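Side-chain contact in pesticidal crystal protein Cry2Aa (Bacillus thuringiensis serovar kurstaki, PDB 1I5P), which kills dipteran and lepidopteran larvae by binding to their midgut epithelial cells and promoting colloid-osmotic lysis: residues F398-T401 / L402-C406. Sequence-based numbering, arbitrary orientation.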
ATOM      1  N   PHE A 398       8.269 -13.250 -14.237  1.00 17.36           N
ATOM      2  CA  PHE A 398       8.707 -12.262 -13.265  1.00 18.48           C
ATOM      3  C   PHE A 398      10.157 -11.868 -13.498  1.00 20.35           C
ATOM      4  O   PHE A 398      10.961 -12.661 -13.993  1.00 19.09           O
ATOM      5  CB  PHE A 398       8.528 -12.806 -11.841  1.00 18.44           C
ATOM      6  CG  PHE A 398       7.127 -13.265 -11.534  1.00 20.46           C
ATOM      7  CD1 PHE A 398       6.686 -14.519 -11.948  1.00 20.79           C
ATOM      8  CD2 PHE A 398       6.232 -12.428 -10.864  1.00 18.97           C
ATOM      9  CE1 PHE A 398       5.374 -14.936 -11.698  1.00 20.34           C
ATOM     10  CE2 PHE A 398       4.921 -12.839 -10.612  1.00 17.08           C
ATOM     11  CZ  PHE A 398       4.493 -14.093 -11.031  1.00 18.18           C
ATOM     12  N   GLN A 399      10.483 -10.633 -13.139  1.00 19.40           N
ATOM     13  CA  GLN A 399      11.830 -10.123 -13.321  1.00 17.36           C
ATOM     14  C   GLN A 399      12.286  -9.431 -12.041  1.00 14.92           C
ATOM     15  O   GLN A 399      11.502  -8.758 -11.370  1.00 11.96           O
ATOM     16  CB  GLN A 399      11.841  -9.154 -14.503  1.00 18.98           C
ATOM     17  CG  GLN A 399      13.182  -8.567 -14.861  1.00 21.76           C
ATOM     18  CD  GLN A 399      13.117  -7.822 -16.178  1.00 25.40           C
ATOM     19  OE1 GLN A 399      12.905  -8.425 -17.232  1.00 25.28           O
ATOM     20  NE2 GLN A 399      13.286  -6.508 -16.126  1.00 24.75           N
ATOM     21  N   THR A 400      13.564  -9.605 -11.717  1.00 14.63           N
ATOM     22  CA  THR A 400      14.160  -9.042 -10.509  1.00 15.39           C
ATOM     23  C   THR A 400      14.826  -7.692 -10.743  1.00 14.35           C
ATOM     24  O   THR A 400      14.940  -7.238 -11.878  1.00 13.61           O
ATOM     25  CB  THR A 400      15.220  -9.999  -9.947  1.00 15.01           C
ATOM     26  OG1 THR A 400      16.351 -10.030 -10.827  1.00 14.74           O
ATOM     27  CG2 THR A 400      14.650 -11.410  -9.823  1.00 11.46           C
ATOM     28  N   THR A 401      15.260  -7.057  -9.655  1.00 17.00           N
ATOM     29  CA  THR A 401      15.944  -5.768  -9.725  1.00 19.96           C
ATOM     30  C   THR A 401      17.076  -5.934 -10.724  1.00 23.97           C
ATOM     31  O   THR A 401      17.529  -4.978 -11.349  1.00 22.01           O
ATOM     32  CB  THR A 401      16.538  -5.378  -8.363  1.00 20.54           C
ATOM     33  OG1 THR A 401      17.295  -6.477  -7.839  1.00 17.12           O
ATOM     34  CG2 THR A 401      15.430  -5.017  -7.387  1.00 18.24           C
ATOM     35  N   LEU A 402      17.539  -7.171 -10.842  1.00 27.91           N
ATOM     36  CA  LEU A 402      18.566  -7.505 -11.801  1.00 34.02           C
ATOM     37  C   LEU A 402      17.675  -7.952 -12.954  1.00 36.41           C
ATOM     38  O   LEU A 402      16.665  -8.614 -12.731  1.00 39.85           O
ATOM     39  CB  LEU A 402      19.407  -8.670 -11.286  1.00 36.50           C
ATOM     40  CG  LEU A 402      20.784  -8.864 -11.920  1.00 39.57           C
ATOM     41  CD1 LEU A 402      21.351 -10.196 -11.458  1.00 38.68           C
ATOM     42  CD2 LEU A 402      20.674  -8.825 -13.440  1.00 42.37           C
ATOM     43  N   SER A 403      18.023  -7.601 -14.181  1.00 37.18           N
ATOM     44  CA  SER A 403      17.185  -7.980 -15.311  1.00 35.80           C
ATOM     45  C   SER A 403      16.922  -9.480 -15.457  1.00 33.24           C
ATOM     46  O   SER A 403      16.531  -9.941 -16.526  1.00 33.80           O
ATOM     47  CB  SER A 403      17.786  -7.420 -16.593  1.00 37.77           C
ATOM     48  OG  SER A 403      17.849  -6.006 -16.513  1.00 40.14           O
ATOM     49  N   LEU A 404      17.131 -10.235 -14.383  1.00 31.04           N
ATOM     50  CA  LEU A 404      16.896 -11.675 -14.404  1.00 29.62           C
ATOM     51  C   LEU A 404      15.408 -11.949 -14.487  1.00 29.38           C
ATOM     52  O   LEU A 404      14.634 -11.507 -13.641  1.00 28.72           O
ATOM     53  CB  LEU A 404      17.468 -12.331 -13.147  1.00 29.85           C
ATOM     54  CG  LEU A 404      18.965 -12.651 -13.094  1.00 32.19           C
ATOM     55  CD1 LEU A 404      19.141 -14.156 -13.165  1.00 32.51           C
ATOM     56  CD2 LEU A 404      19.716 -11.958 -14.228  1.00 30.29           C
ATOM     57  N   ARG A 405      15.016 -12.691 -15.513  1.00 29.05           N
ATOM     58  CA  ARG A 405      13.618 -13.006 -15.720  1.00 26.80           C
ATOM     59  C   ARG A 405      13.348 -14.501 -15.812  1.00 26.29           C
ATOM     60  O   ARG A 405      14.119 -15.256 -16.389  1.00 26.34           O
ATOM     61  CB  ARG A 405      13.129 -12.336 -17.004  1.00 26.96           C
ATOM     62  CG  ARG A 405      11.672 -12.595 -17.337  1.00 28.00           C
ATOM     63  CD  ARG A 405      11.391 -12.023 -18.711  1.00 30.77           C
ATOM     64  NE  ARG A 405      11.782 -10.617 -18.770  1.00 29.85           N
ATOM     65  CZ  ARG A 405      11.895  -9.914 -19.889  1.00 30.07           C
ATOM     66  NH1 ARG A 405      11.653 -10.480 -21.063  1.00 33.03           N
ATOM     67  NH2 ARG A 405      12.235  -8.635 -19.831  1.00 30.75           N
ATOM     68  N   CYS A 406      12.248 -14.921 -15.212  1.00 25.48           N
ATOM     69  CA  CYS A 406      11.854 -16.302 -15.282  1.00 26.12           C
ATOM     70  C   CYS A 406      10.322 -16.409 -15.150  1.00 25.16           C
ATOM     71  O   CYS A 406       9.617 -15.416 -14.906  1.00 27.71           O
ATOM     72  CB  CYS A 406      12.619 -17.123 -14.235  1.00 26.12           C
ATOM     73  SG  CYS A 406      12.299 -16.789 -12.466  1.00 29.76           S
TER
HETATM   74  O   HOH W   1      11.695  -5.649 -18.472  1.00 43.77           O
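Gln399 and Arg405 both leave the backbone with CG anti to N, and on this face of a tight antiparallel hairpin the two side chains cross obliquely, bringing their ends together. Arg405 then bends at chi3 (-54°), which turns its guanidinium edge toward the glutamine amide. The grip is side-on, two bent hydrogen bonds converging on one oxygen: Arg405 NE lies 2.9 Å from Gln399 OE1 and Arg405 NH2 2.7 Å from the same atom, with both donors in the carbonyl plane. Amide and guanidinium are nearly coplanar, their planes 8° apart. A water accepts from Gln399 NE2 at 3.0 Å and, weakly, from Arg405 NH2, bridging the two groups at their outer end.

Beneath this pair the backbone shows how a hairpin sets its register. Phe398 and Cys406 form a hydrogen-bonded pair, with Phe398 N to Cys406 O at 2.6 Å and Cys406 N to Phe398 O at 2.9 Å. Gln399 and Arg405, the non-hydrogen-bonded pair, approach to 4.2 Å between their CA atoms, and Thr400 N reaches Leu404 O at 2.9 Å on the turn side. Phe398 and Cys406 point to the other face, where Cys406 is joined by a disulfide to Cys362, tying this strand to another part of the middle domain. Strand 373-377 pairs antiparallel with the 397-400 arm, leaving 405-407 at the sheet edge within this chain, and its Trp377 makes a cation-pi contact with Arg405.

Two N-H groups on OE1, with the water on NE2, probably fix the amide's rotation; the neutral oxygen leaves the guanidinium charge uncompensated, which probably favours the contact with Trp377.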